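PDB 3VC5: mandelate racemase/muconate lactonizing protein from Thermobispora bispora, which probably catalyses the magnesium-dependent dehydration of D-glucarate to 5-dehydro-4-deoxy-D-glucarate, as a member of the enolase superfamily. Local coordinates for residues 30-35 with 75-80; 55-60 with 401-406; 96-101 with 129-134; 110-115 with 119-124; 316-321 with 351-356. One frame throughout, in Å; residues are numbered along the deposited sequence. Where two conformers were deposited one is given.

Contact 1: residues 30-35 with 75-80; sequences VTPVAF and AHLEQV
Leu-77 and Val-80, one turn apart on helix 74-85, pack on Val-30 and Pro-32 of edge strand 25-36, joining helix and three-stranded antiparallel sheet in the alpha+beta capping domain of the enolase superfamily. The helix segment runs almost antiparallel to the strand, their axes 9.7 Å apart. Leu-77 comes first and divides its branches: CD2 lies 3.8 Å from Pro-32 CB, while CD1 reaches Val-30 CG1 at 4.0 Å. Its CG is anti to the backbone N (chi1 171°), which carries both methyls out toward the strand. Cutting Leu-77 back to an alanine is likely to open a gap beside the proline ring and leave Tyr-413 of helix 403-415, which touches both Pro-32 and Leu-77, less firmly packed. Val-80 follows, with Phe-134 of helix 123-146 also against it. The contact is purely apolar and mostly buried. At its end a single methyl of Val-30 serves two partners, as CG1 also meets Val-80 CG1 at 4.0 Å.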
# COMPACT_ATOMS: atom_id res chain seq x y z
N VAL A 30 9.57 -21.08 -18.19
CA VAL A 30 8.13 -21.11 -18.09
C VAL A 30 7.64 -22.50 -18.44
O VAL A 30 7.91 -22.98 -19.54
CB VAL A 30 7.47 -20.06 -19.03
CG1 VAL A 30 5.93 -20.19 -18.94
CG2 VAL A 30 7.94 -18.64 -18.69
N THR A 31 6.95 -23.15 -17.50
CA THR A 31 6.53 -24.55 -17.65
C THR A 31 5.05 -24.77 -17.35
O THR A 31 4.64 -24.69 -16.18
CB THR A 31 7.36 -25.45 -16.71
OG1 THR A 31 8.75 -25.16 -16.91
CG2 THR A 31 7.10 -26.95 -17.02
N PRO A 32 4.25 -25.06 -18.39
CA PRO A 32 2.85 -25.36 -18.08
C PRO A 32 2.75 -26.76 -17.48
O PRO A 32 3.50 -27.67 -17.88
CB PRO A 32 2.16 -25.28 -19.45
CG PRO A 32 3.29 -25.69 -20.46
CD PRO A 32 4.57 -25.17 -19.83
N VAL A 33 1.82 -26.94 -16.54
CA VAL A 33 1.65 -28.23 -15.85
C VAL A 33 0.16 -28.53 -15.76
O VAL A 33 -0.69 -27.61 -15.84
CB VAL A 33 2.24 -28.20 -14.41
CG1 VAL A 33 3.77 -28.04 -14.45
CG2 VAL A 33 1.58 -27.11 -13.54
N ALA A 34 -0.16 -29.81 -15.62
CA ALA A 34 -1.55 -30.22 -15.36
C ALA A 34 -1.54 -31.23 -14.25
O ALA A 34 -0.58 -32.03 -14.13
CB ALA A 34 -2.21 -30.82 -16.61
N PHE A 35 -2.58 -31.20 -13.42
CA PHE A 35 -2.66 -32.17 -12.31
C PHE A 35 -4.13 -32.55 -12.09
O PHE A 35 -5.03 -31.87 -12.59
CB PHE A 35 -2.00 -31.62 -11.05
CG PHE A 35 -2.41 -30.20 -10.73
CD1 PHE A 35 -3.58 -29.97 -9.97
CD2 PHE A 35 -1.62 -29.11 -11.14
CE1 PHE A 35 -3.99 -28.62 -9.68
CE2 PHE A 35 -2.00 -27.81 -10.85
CZ PHE A 35 -3.18 -27.56 -10.11
N ALA A 75 -4.28 -18.74 -23.43
CA ALA A 75 -4.04 -17.34 -23.74
C ALA A 75 -3.15 -16.67 -22.70
O ALA A 75 -2.27 -15.84 -23.02
CB ALA A 75 -5.36 -16.60 -23.90
N HIS A 76 -3.36 -17.04 -21.44
CA HIS A 76 -2.52 -16.53 -20.37
C HIS A 76 -1.10 -17.06 -20.47
O HIS A 76 -0.14 -16.29 -20.35
CB HIS A 76 -3.12 -16.91 -19.00
CG HIS A 76 -2.36 -16.33 -17.84
ND1 HIS A 76 -2.30 -14.97 -17.59
CD2 HIS A 76 -1.65 -16.93 -16.84
CE1 HIS A 76 -1.60 -14.76 -16.49
NE2 HIS A 76 -1.17 -15.93 -16.03
N LEU A 77 -0.97 -18.39 -20.63
CA LEU A 77 0.33 -19.01 -20.82
C LEU A 77 1.13 -18.29 -21.92
O LEU A 77 2.34 -18.04 -21.78
CB LEU A 77 0.14 -20.49 -21.18
CG LEU A 77 1.37 -21.28 -21.62
CD1 LEU A 77 2.45 -21.32 -20.52
CD2 LEU A 77 0.92 -22.72 -22.01
N GLU A 78 0.47 -17.96 -23.03
CA GLU A 78 1.15 -17.27 -24.14
C GLU A 78 1.71 -15.90 -23.74
O GLU A 78 2.82 -15.52 -24.13
CB GLU A 78 0.23 -17.13 -25.37
CG GLU A 78 -0.07 -18.46 -26.03
CD GLU A 78 -1.15 -18.34 -27.10
OE1 GLU A 78 -1.81 -17.27 -27.19
OE2 GLU A 78 -1.34 -19.34 -27.85
N GLN A 79 0.94 -15.17 -22.94
CA GLN A 79 1.38 -13.88 -22.44
C GLN A 79 2.52 -14.02 -21.45
O GLN A 79 3.47 -13.21 -21.47
CB GLN A 79 0.23 -13.08 -21.81
CG GLN A 79 -0.85 -12.65 -22.80
CD GLN A 79 -0.33 -11.89 -24.03
OE1 GLN A 79 -0.75 -12.17 -25.18
NE2 GLN A 79 0.55 -10.90 -23.82
N VAL A 80 2.47 -15.05 -20.60
CA VAL A 80 3.53 -15.26 -19.62
C VAL A 80 4.83 -15.60 -20.36
O VAL A 80 5.90 -15.09 -20.01
CB VAL A 80 3.13 -16.34 -18.60
CG1 VAL A 80 4.31 -16.71 -17.67
CG2 VAL A 80 1.93 -15.88 -17.75

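Contact 2: residues 55-60 with 401-406; sequences IVEVVT and LDRDAL
Glu-57 on the middle strand of the capping-domain sheet meets Arg-403 in a two-pronged salt bridge, tying strand 50-60 to the first turn of helix 403-415 near the C-terminal end of the chain. The guanidinium comes end-on: Arg-403 NH1 donates to Glu-57 OE1 at 2.9 Å in a nearly straight bond (166°), and Arg-403 NH2 donates to Glu-57 OE2 at 2.8 Å, more bent at 145°. Both oxygens use their syn lone pairs. The two flat groups are nearly coplanar, OE1 lying in the guanidinium plane and OE2 tilted from it. A chi1 of -175° swings CG of Glu-57 to the side opposite N, and with the chain extended beyond, the carboxylate stands well off the strand, where OE1 also forms a salt bridge with Arg-29 of strand 25-36. A glutamine in its place would probably leave these two arginines without their shared negative charge and break the paired grip on Arg-403. Asp-402 caps the helix as its N-cap residue: its OD1, met from above the carboxylate plane, accepts from Ala-405 N at 3.0 Å. Leu-401 sets its CD2 methyl beside the carboxylate, 3.8 Å from Glu-57 OE1. Nearer the start of the strand segment the packing is apolar, Leu-406 CD1 resting on Ile-55, 3.8 Å from its CG1.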
# COMPACT_ATOMS: atom_id res chain seq x y z
N ILE A 55 4.15 -22.80 -14.14
CA ILE A 55 5.23 -22.59 -13.20
C ILE A 55 6.30 -21.70 -13.82
O ILE A 55 6.73 -21.92 -14.95
CB ILE A 55 5.84 -23.93 -12.77
CG1 ILE A 55 4.72 -24.85 -12.27
CG2 ILE A 55 6.96 -23.72 -11.75
CD1 ILE A 55 3.89 -24.34 -11.14
N VAL A 56 6.73 -20.70 -13.06
CA VAL A 56 7.79 -19.82 -13.53
C VAL A 56 9.01 -19.91 -12.64
O VAL A 56 8.90 -19.90 -11.41
CB VAL A 56 7.28 -18.33 -13.54
CG1 VAL A 56 8.42 -17.35 -13.76
CG2 VAL A 56 6.18 -18.17 -14.57
N GLU A 57 10.20 -19.99 -13.25
CA GLU A 57 11.42 -19.98 -12.47
C GLU A 57 12.35 -18.92 -13.01
O GLU A 57 12.77 -19.00 -14.18
CB GLU A 57 12.11 -21.36 -12.48
CG GLU A 57 13.35 -21.40 -11.57
CD GLU A 57 14.02 -22.76 -11.50
OE1 GLU A 57 14.00 -23.51 -12.51
OE2 GLU A 57 14.58 -23.07 -10.41
N VAL A 58 12.67 -17.92 -12.17
CA VAL A 58 13.53 -16.82 -12.56
C VAL A 58 14.92 -17.17 -12.07
O VAL A 58 15.08 -17.59 -10.93
CB VAL A 58 13.05 -15.46 -11.93
CG1 VAL A 58 14.09 -14.35 -12.19
CG2 VAL A 58 11.68 -15.07 -12.51
N VAL A 59 15.93 -16.98 -12.93
CA VAL A 59 17.31 -17.29 -12.58
C VAL A 59 18.16 -16.04 -12.80
O VAL A 59 18.15 -15.46 -13.89
CB VAL A 59 17.89 -18.42 -13.45
CG1 VAL A 59 19.23 -18.89 -12.89
CG2 VAL A 59 16.89 -19.61 -13.54
N THR A 60 18.89 -15.63 -11.77
CA THR A 60 19.79 -14.49 -11.88
C THR A 60 21.12 -14.86 -12.51
O THR A 60 21.47 -16.06 -12.66
CB THR A 60 20.08 -13.85 -10.50
OG1 THR A 60 20.91 -14.72 -9.72
CG2 THR A 60 18.76 -13.58 -9.74
N LEU A 401 12.00 -26.28 -5.50
CA LEU A 401 11.48 -26.96 -6.68
C LEU A 401 11.99 -28.41 -6.76
O LEU A 401 13.18 -28.69 -6.57
CB LEU A 401 11.93 -26.20 -7.93
CG LEU A 401 11.32 -26.71 -9.24
CD1 LEU A 401 9.79 -26.60 -9.20
CD2 LEU A 401 11.93 -25.95 -10.42
N ASP A 402 11.07 -29.34 -6.99
CA ASP A 402 11.42 -30.73 -7.26
C ASP A 402 11.34 -30.87 -8.77
O ASP A 402 10.23 -30.93 -9.36
CB ASP A 402 10.40 -31.65 -6.59
CG ASP A 402 10.69 -33.13 -6.82
OD1 ASP A 402 11.19 -33.51 -7.91
OD2 ASP A 402 10.40 -33.91 -5.91
N ARG A 403 12.50 -30.89 -9.43
CA ARG A 403 12.49 -30.82 -10.90
C ARG A 403 11.90 -32.05 -11.57
O ARG A 403 11.30 -31.96 -12.63
CB ARG A 403 13.90 -30.52 -11.43
CG ARG A 403 14.45 -29.15 -10.99
CD ARG A 403 15.83 -28.82 -11.55
NE ARG A 403 16.27 -27.59 -10.90
CZ ARG A 403 15.81 -26.38 -11.23
NH1 ARG A 403 14.96 -26.25 -12.25
NH2 ARG A 403 16.20 -25.31 -10.56
N ASP A 404 12.07 -33.22 -10.96
CA ASP A 404 11.41 -34.41 -11.48
C ASP A 404 9.88 -34.25 -11.41
O ASP A 404 9.15 -34.60 -12.36
CB ASP A 404 11.82 -35.66 -10.68
CG ASP A 404 13.20 -36.17 -11.05
OD1 ASP A 404 13.86 -35.57 -11.93
OD2 ASP A 404 13.63 -37.20 -10.45
N ALA A 405 9.39 -33.74 -10.27
CA ALA A 405 7.93 -33.59 -10.10
C ALA A 405 7.38 -32.60 -11.14
O ALA A 405 6.28 -32.79 -11.69
CB ALA A 405 7.58 -33.13 -8.68
N LEU A 406 8.16 -31.55 -11.39
CA LEU A 406 7.79 -30.56 -12.44
C LEU A 406 7.73 -31.27 -13.79
O LEU A 406 6.79 -31.08 -14.56
CB LEU A 406 8.83 -29.42 -12.50
CG LEU A 406 8.50 -28.33 -13.53
CD1 LEU A 406 7.20 -27.59 -13.22
CD2 LEU A 406 9.69 -27.38 -13.55

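Contact 3: residues 96-101 with 129-134; sequences HRIYRR and RVFAAF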
# COMPACT_ATOMS: atom_id res chain seq x y z
N HIS A 96 8.92 -2.10 -10.30
CA HIS A 96 8.18 -1.14 -11.12
C HIS A 96 8.56 -1.27 -12.59
O HIS A 96 7.69 -1.23 -13.47
CB HIS A 96 8.38 0.31 -10.64
CG HIS A 96 7.89 0.58 -9.25
ND1 HIS A 96 6.62 0.27 -8.82
CD2 HIS A 96 8.51 1.14 -8.18
CE1 HIS A 96 6.47 0.62 -7.55
NE2 HIS A 96 7.61 1.15 -7.14
N ARG A 97 9.85 -1.42 -12.86
CA ARG A 97 10.31 -1.57 -14.23
C ARG A 97 9.82 -2.88 -14.85
O ARG A 97 9.42 -2.92 -16.02
CB ARG A 97 11.84 -1.50 -14.26
CG ARG A 97 12.41 -1.21 -15.60
CD ARG A 97 13.90 -0.77 -15.51
NE ARG A 97 14.45 -0.55 -16.84
CZ ARG A 97 15.75 -0.55 -17.14
NH1 ARG A 97 16.64 -0.76 -16.19
NH2 ARG A 97 16.14 -0.33 -18.38
N ILE A 98 9.88 -3.97 -14.09
CA ILE A 98 9.36 -5.24 -14.57
C ILE A 98 7.85 -5.14 -14.86
O ILE A 98 7.35 -5.64 -15.88
CB ILE A 98 9.66 -6.39 -13.55
CG1 ILE A 98 11.17 -6.64 -13.51
CG2 ILE A 98 8.87 -7.67 -13.87
CD1 ILE A 98 11.62 -7.49 -12.32
N TYR A 99 7.12 -4.48 -13.97
CA TYR A 99 5.69 -4.22 -14.23
C TYR A 99 5.45 -3.47 -15.56
O TYR A 99 4.59 -3.87 -16.35
CB TYR A 99 5.06 -3.44 -13.07
CG TYR A 99 3.56 -3.41 -13.14
CD1 TYR A 99 2.80 -4.36 -12.49
CD2 TYR A 99 2.89 -2.39 -13.83
CE1 TYR A 99 1.43 -4.36 -12.53
CE2 TYR A 99 1.50 -2.36 -13.87
CZ TYR A 99 0.77 -3.33 -13.21
OH TYR A 99 -0.61 -3.29 -13.28
N ARG A 100 6.22 -2.41 -15.82
CA ARG A 100 6.07 -1.65 -17.08
C ARG A 100 6.42 -2.53 -18.29
O ARG A 100 5.75 -2.45 -19.32
CB ARG A 100 6.93 -0.39 -17.07
CG ARG A 100 6.42 0.69 -16.11
CD ARG A 100 7.06 2.06 -16.41
NE ARG A 100 8.51 1.96 -16.52
CZ ARG A 100 9.36 2.11 -15.51
NH1 ARG A 100 8.92 2.38 -14.28
NH2 ARG A 100 10.66 1.97 -15.72
N ARG A 101 7.43 -3.40 -18.16
CA ARG A 101 7.79 -4.30 -19.26
C ARG A 101 6.65 -5.30 -19.55
O ARG A 101 6.30 -5.55 -20.71
CB ARG A 101 9.09 -5.05 -18.92
CG ARG A 101 9.66 -5.97 -20.02
CD ARG A 101 10.19 -5.24 -21.26
NE ARG A 101 11.18 -4.19 -20.98
CZ ARG A 101 12.50 -4.36 -20.83
NH1 ARG A 101 13.06 -5.57 -20.89
NH2 ARG A 101 13.28 -3.30 -20.60
N ARG A 129 -2.29 -10.10 -13.67
CA ARG A 129 -2.21 -11.56 -13.72
C ARG A 129 -0.87 -12.05 -14.30
O ARG A 129 -0.24 -13.00 -13.78
CB ARG A 129 -3.39 -12.17 -14.52
CG ARG A 129 -4.72 -12.09 -13.80
CD ARG A 129 -5.91 -12.28 -14.75
NE ARG A 129 -5.62 -13.21 -15.82
CZ ARG A 129 -6.18 -14.39 -15.99
NH1 ARG A 129 -5.83 -15.14 -17.04
NH2 ARG A 129 -7.12 -14.83 -15.15
N VAL A 130 -0.40 -11.38 -15.35
CA VAL A 130 0.86 -11.78 -15.97
C VAL A 130 2.04 -11.41 -15.06
O VAL A 130 2.94 -12.22 -14.81
CB VAL A 130 1.00 -11.21 -17.38
CG1 VAL A 130 2.39 -11.56 -17.95
CG2 VAL A 130 -0.14 -11.78 -18.26
N PHE A 131 1.99 -10.22 -14.51
CA PHE A 131 3.06 -9.75 -13.63
C PHE A 131 3.25 -10.62 -12.38
O PHE A 131 4.36 -10.82 -11.95
CB PHE A 131 2.74 -8.33 -13.23
CG PHE A 131 3.70 -7.73 -12.21
CD1 PHE A 131 5.02 -7.37 -12.56
CD2 PHE A 131 3.25 -7.47 -10.91
CE1 PHE A 131 5.87 -6.79 -11.64
CE2 PHE A 131 4.11 -6.87 -9.96
CZ PHE A 131 5.42 -6.52 -10.34
N ALA A 132 2.15 -11.05 -11.75
CA ALA A 132 2.25 -11.67 -10.46
C ALA A 132 3.17 -12.88 -10.45
O ALA A 132 3.85 -13.08 -9.45
CB ALA A 132 0.88 -12.05 -9.92
N ALA A 133 3.17 -13.71 -11.50
CA ALA A 133 4.08 -14.88 -11.48
C ALA A 133 5.56 -14.44 -11.33
O ALA A 133 6.37 -15.06 -10.60
CB ALA A 133 3.92 -15.71 -12.75
N PHE A 134 5.90 -13.36 -12.02
CA PHE A 134 7.28 -12.89 -11.95
C PHE A 134 7.58 -12.19 -10.62
O PHE A 134 8.68 -12.32 -10.07
CB PHE A 134 7.53 -11.97 -13.12
CG PHE A 134 7.21 -12.61 -14.46
CD1 PHE A 134 7.90 -13.75 -14.89
CD2 PHE A 134 6.23 -12.07 -15.28
CE1 PHE A 134 7.60 -14.33 -16.12
CE2 PHE A 134 5.92 -12.66 -16.50
CZ PHE A 134 6.62 -13.78 -16.93
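The Phe-131 ring receives Tyr-99 over one face and Ile-98 at its edge. Tyr-99 CD1 sits above the centre of that face, 3.5 Å from Phe-131 CG, with the edge of the tyrosine turned into the phenylalanine. This is a T-shaped pair, centroids 4.8 Å apart and planes at 74°. The same face also takes a CH-pi contact from Tyr-99 CB, 4.1 Å from the centroid of the Phe-131 ring, so the tyrosine covers it with both its ring edge and the root of its side chain. Ile-98 meets the rim instead: its CG2 lies near the ring plane, 3.8 Å from Phe-131 CE1, and the two side chains cross at about a right angle. The first torsion of Phe-131, trans at 175°, carries the ring across to helix 95-106, where it meets both. The far end of the tyrosine is polar, and Tyr-99 OH is hydrogen-bonded to Asp-128 OD1, just before the segment on helix 123-146; ring and hydroxyl thus hold to the same helix. His-96 points away from helix 123-146, and its NE2 makes weak hydrogen bonds to Ala-356 O and Leu-154 O of the second subunit. The aromatic pair joins two consecutive helices of the capping domain of this member of the mandelate racemase/muconate lactonizing enzyme family.

Contact 4: residues 110-115 with 119-124; sequences IVTDMH and GSSSRV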
# COMPACT_ATOMS: atom_id res chain seq x y z
N ILE A 110 -6.45 -8.27 -23.88
CA ILE A 110 -7.17 -8.53 -22.63
C ILE A 110 -7.53 -10.02 -22.60
O ILE A 110 -8.23 -10.52 -23.49
CB ILE A 110 -8.45 -7.71 -22.49
CG1 ILE A 110 -8.13 -6.23 -22.28
CG2 ILE A 110 -9.28 -8.23 -21.30
CD1 ILE A 110 -9.39 -5.29 -22.33
N VAL A 111 -7.04 -10.74 -21.60
CA VAL A 111 -7.22 -12.19 -21.54
C VAL A 111 -8.48 -12.45 -20.74
O VAL A 111 -8.60 -11.99 -19.58
CB VAL A 111 -6.00 -12.89 -20.88
CG1 VAL A 111 -6.27 -14.38 -20.65
CG2 VAL A 111 -4.72 -12.67 -21.70
N THR A 112 -9.43 -13.15 -21.34
CA THR A 112 -10.68 -13.45 -20.67
C THR A 112 -10.69 -14.92 -20.31
O THR A 112 -9.93 -15.70 -20.86
CB THR A 112 -11.85 -13.16 -21.59
OG1 THR A 112 -11.68 -13.91 -22.81
CG2 THR A 112 -11.90 -11.67 -21.88
N ASP A 113 -11.52 -15.29 -19.36
CA ASP A 113 -11.61 -16.70 -19.04
C ASP A 113 -13.01 -17.18 -19.39
O ASP A 113 -13.86 -16.38 -19.77
CB ASP A 113 -11.16 -16.99 -17.59
CG ASP A 113 -12.08 -16.40 -16.55
OD1 ASP A 113 -13.32 -16.53 -16.71
OD2 ASP A 113 -11.55 -15.81 -15.55
N MET A 114 -13.25 -18.48 -19.33
CA MET A 114 -14.53 -19.01 -19.80
C MET A 114 -15.60 -19.19 -18.70
O MET A 114 -16.74 -19.52 -18.99
CB MET A 114 -14.29 -20.34 -20.55
CG MET A 114 -13.36 -20.19 -21.77
SD MET A 114 -13.15 -21.76 -22.63
CE MET A 114 -14.72 -21.87 -23.51
N HIS A 115 -15.23 -18.97 -17.44
CA HIS A 115 -16.09 -19.36 -16.31
C HIS A 115 -16.60 -18.13 -15.61
O HIS A 115 -17.72 -18.11 -15.09
CB HIS A 115 -15.34 -20.28 -15.31
CG HIS A 115 -13.94 -19.81 -14.98
ND1 HIS A 115 -13.65 -19.05 -13.87
CD2 HIS A 115 -12.76 -20.02 -15.61
CE1 HIS A 115 -12.35 -18.78 -13.85
NE2 HIS A 115 -11.79 -19.36 -14.90
N GLY A 119 -14.65 -12.69 -11.71
CA GLY A 119 -15.13 -11.40 -12.22
C GLY A 119 -14.65 -11.09 -13.62
O GLY A 119 -14.06 -11.93 -14.32
N SER A 120 -14.90 -9.85 -14.04
CA SER A 120 -14.60 -9.43 -15.40
C SER A 120 -13.12 -9.32 -15.68
O SER A 120 -12.30 -9.21 -14.76
CB SER A 120 -15.25 -8.08 -15.72
OG SER A 120 -16.54 -8.00 -15.19
N SER A 121 -12.79 -9.36 -16.95
CA SER A 121 -11.43 -9.13 -17.44
C SER A 121 -11.25 -7.66 -17.73
O SER A 121 -12.22 -6.94 -18.05
CB SER A 121 -11.22 -9.93 -18.74
OG SER A 121 -11.47 -11.31 -18.53
N SER A 122 -10.00 -7.20 -17.68
CA SER A 122 -9.70 -5.82 -18.00
C SER A 122 -8.22 -5.74 -18.34
O SER A 122 -7.47 -6.70 -18.13
CB SER A 122 -9.98 -4.90 -16.81
OG SER A 122 -9.23 -5.28 -15.67
N ARG A 123 -7.80 -4.58 -18.82
CA ARG A 123 -6.39 -4.39 -19.12
C ARG A 123 -5.52 -4.51 -17.88
O ARG A 123 -4.52 -5.24 -17.90
CB ARG A 123 -6.13 -3.03 -19.77
CG ARG A 123 -4.65 -2.80 -20.08
CD ARG A 123 -4.22 -3.51 -21.37
NE ARG A 123 -4.40 -2.67 -22.56
CZ ARG A 123 -5.12 -3.02 -23.62
NH1 ARG A 123 -5.72 -4.20 -23.65
NH2 ARG A 123 -5.23 -2.20 -24.67
N VAL A 124 -5.88 -3.81 -16.80
CA VAL A 124 -5.06 -3.85 -15.60
C VAL A 124 -5.06 -5.26 -15.02
O VAL A 124 -4.03 -5.74 -14.61
CB VAL A 124 -5.46 -2.79 -14.53
CG1 VAL A 124 -4.76 -3.02 -13.21
CG2 VAL A 124 -5.22 -1.38 -15.10
O HOH W 1 -8.35 -9.80 -17.26
O HOH W 2 -13.29 -14.58 -13.96
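In the loop that leads from helix 95-106 into helix 123-146, Ile-110 to Asp-113 run alongside Ser-121, Ser-122 and the first helical residue, Arg-123, in nearly the opposite direction. Ile-110 leans over the start of the helix: its CG2 rests 3.6 Å from Ser-121 CB, and its CG1 lies 3.4 Å from Arg-123 NH1. The arginine side chain, bent at chi2 and chi3 (80° and 89°), folds back to bring its guanidinium beside the isoleucine, where NH1 also makes weak bonds to Ala-108 O and Asn-109 O. Ser-121 OG is 3.1 Å from Val-111 O, a bond that is not settled because the hydroxyl could donate to another acceptor instead, and Thr-112 CG2 packs beside the same hydroxyl. A water also links the two arms of the loop, donating to Val-111 O and accepting from Ser-122 N at 3.1 Å. Ser-122 is the N-cap of helix 123-146, its OG accepting from Lys-125 N. At the other end an Asx turn shapes the chain: Asp-113 OD1 accepts from His-115 N at 3.2 Å and also from Gly-116 N, while sitting above the centre of the imidazole face of His-115. The second carboxylate oxygen takes a different route across the loop, as a water donates to Asp-113 OD2 at 2.7 Å and to Gly-119 O at 2.8 Å.

Contact 5: residues 316-321 with 351-356; sequences GGLVRS and THLAAA
Apolar packing carries the contact between Leu-353 of helix 344-355 and the first turn of helix 318-330. Leu-353 CD2 lies 3.8 Å from Ser-321 CB, and its CD1 approaches the backbone, 3.5 Å from Leu-318 O. With chi1 at 170°, CG turns its back on the leucine's own N and the branches point at the neighbouring helix, where they meet both residues. Leu-318 answers with CD2, 4.1 Å from Leu-353 CB, and its side chain also touches Val-136 and Leu-139 of helix 123-146. Ser-321 spends its polar groups locally: its OG donates to O of the N-cap residue Gly-317 at 2.7 Å, and Ser-321 N donates to the same carbonyl at 3.1 Å, the two reaching it from opposite faces of its plane. The N-terminal end of this helix is met by Glu-135, whose carboxylate oxygens accept from Leu-318 N and Val-319 N. Both helices belong to the C-terminal (beta/alpha)-barrel domain of the enolase superfamily. Because the serine hydroxyl is spent on its own helix, Ser-321 offers its CB to Leu-353, and a buried polar residue can join an apolar interface without a polar partner on the opposing helix.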
# COMPACT_ATOMS: atom_id res chain seq x y z
N GLY A 316 -2.08 -8.64 -8.69
CA GLY A 316 -0.77 -8.17 -9.14
C GLY A 316 0.39 -8.43 -8.21
O GLY A 316 1.36 -7.65 -8.20
N GLY A 317 0.36 -9.56 -7.50
CA GLY A 317 1.51 -9.92 -6.69
C GLY A 317 1.35 -9.59 -5.21
O GLY A 317 0.33 -9.00 -4.78
N LEU A 318 2.37 -9.95 -4.43
CA LEU A 318 2.26 -9.78 -2.99
C LEU A 318 2.26 -8.31 -2.52
O LEU A 318 1.47 -7.92 -1.65
CB LEU A 318 3.34 -10.58 -2.26
CG LEU A 318 3.51 -12.02 -2.75
CD1 LEU A 318 4.43 -12.74 -1.79
CD2 LEU A 318 2.15 -12.77 -2.84
N VAL A 319 3.19 -7.52 -3.04
CA VAL A 319 3.25 -6.12 -2.61
C VAL A 319 1.98 -5.36 -2.98
O VAL A 319 1.40 -4.67 -2.10
CB VAL A 319 4.51 -5.42 -3.17
CG1 VAL A 319 4.51 -3.96 -2.78
CG2 VAL A 319 5.73 -6.12 -2.63
N ARG A 320 1.51 -5.49 -4.23
CA ARG A 320 0.27 -4.79 -4.61
C ARG A 320 -0.91 -5.26 -3.74
O ARG A 320 -1.74 -4.45 -3.32
CB ARG A 320 -0.05 -4.96 -6.10
CG ARG A 320 0.80 -4.10 -7.04
CD ARG A 320 0.49 -4.27 -8.52
NE ARG A 320 -0.92 -4.12 -8.93
CZ ARG A 320 -1.43 -3.04 -9.52
NH1 ARG A 320 -0.65 -1.98 -9.72
NH2 ARG A 320 -2.72 -3.00 -9.89
N SER A 321 -0.94 -6.55 -3.45
CA SER A 321 -2.00 -7.09 -2.59
C SER A 321 -1.92 -6.45 -1.20
O SER A 321 -2.96 -6.12 -0.61
CB SER A 321 -1.93 -8.61 -2.49
OG SER A 321 -2.21 -9.21 -3.75
N THR A 351 0.74 -17.78 1.95
CA THR A 351 1.03 -17.85 3.37
C THR A 351 1.93 -16.70 3.84
O THR A 351 1.66 -16.08 4.87
CB THR A 351 1.62 -19.23 3.72
OG1 THR A 351 0.64 -20.23 3.38
CG2 THR A 351 2.00 -19.33 5.20
N HIS A 352 2.98 -16.38 3.08
CA HIS A 352 3.81 -15.24 3.45
C HIS A 352 3.01 -13.95 3.39
O HIS A 352 3.15 -13.09 4.27
CB HIS A 352 5.06 -15.12 2.52
CG HIS A 352 6.12 -16.13 2.82
ND1 HIS A 352 7.11 -15.89 3.75
CD2 HIS A 352 6.36 -17.36 2.30
CE1 HIS A 352 7.91 -16.95 3.80
NE2 HIS A 352 7.48 -17.85 2.94
N LEU A 353 2.18 -13.81 2.35
CA LEU A 353 1.38 -12.58 2.23
C LEU A 353 0.44 -12.46 3.44
O LEU A 353 0.39 -11.41 4.12
CB LEU A 353 0.56 -12.60 0.92
CG LEU A 353 -0.51 -11.50 0.76
CD1 LEU A 353 0.12 -10.09 0.77
CD2 LEU A 353 -1.29 -11.75 -0.52
N ALA A 354 -0.34 -13.51 3.71
CA ALA A 354 -1.28 -13.43 4.84
C ALA A 354 -0.55 -13.25 6.19
O ALA A 354 -1.03 -12.52 7.06
CB ALA A 354 -2.18 -14.66 4.89
N ALA A 355 0.58 -13.94 6.38
CA ALA A 355 1.29 -13.85 7.66
C ALA A 355 1.79 -12.43 7.96
O ALA A 355 1.87 -12.03 9.13
CB ALA A 355 2.49 -14.85 7.70
N ALA A 356 2.14 -11.69 6.91
CA ALA A 356 2.81 -10.40 7.05
C ALA A 356 1.87 -9.24 6.81
O ALA A 356 2.33 -8.10 6.71
CB ALA A 356 4.03 -10.29 6.08

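In the fold
Contacts 1 and 2 share the capping-domain sheet: their centres are about 13 Å apart, Thr-31 O lies 2.8 Å from Ile-55 N, and Leu-406 CD1 packs on Val-33 CG1. Helix 123-146 backs this sheet, with Val-56 against Ala-133 and Phe-134 of contact 3. The same helix begins in contact 4, and it meets the barrel domain where Phe-131 CD2 lies 3.3 Å from Gly-316 O of contact 5. Contact 4 comes nearest the predicted active site, the Asp-113 side chain being about 9 Å from that of His-338; in contact 5 the side chain of Ser-321 is about 10 Å from that of His-338. Contacts 1, 2 and 3 lie away from the catalytic and metal-binding residues.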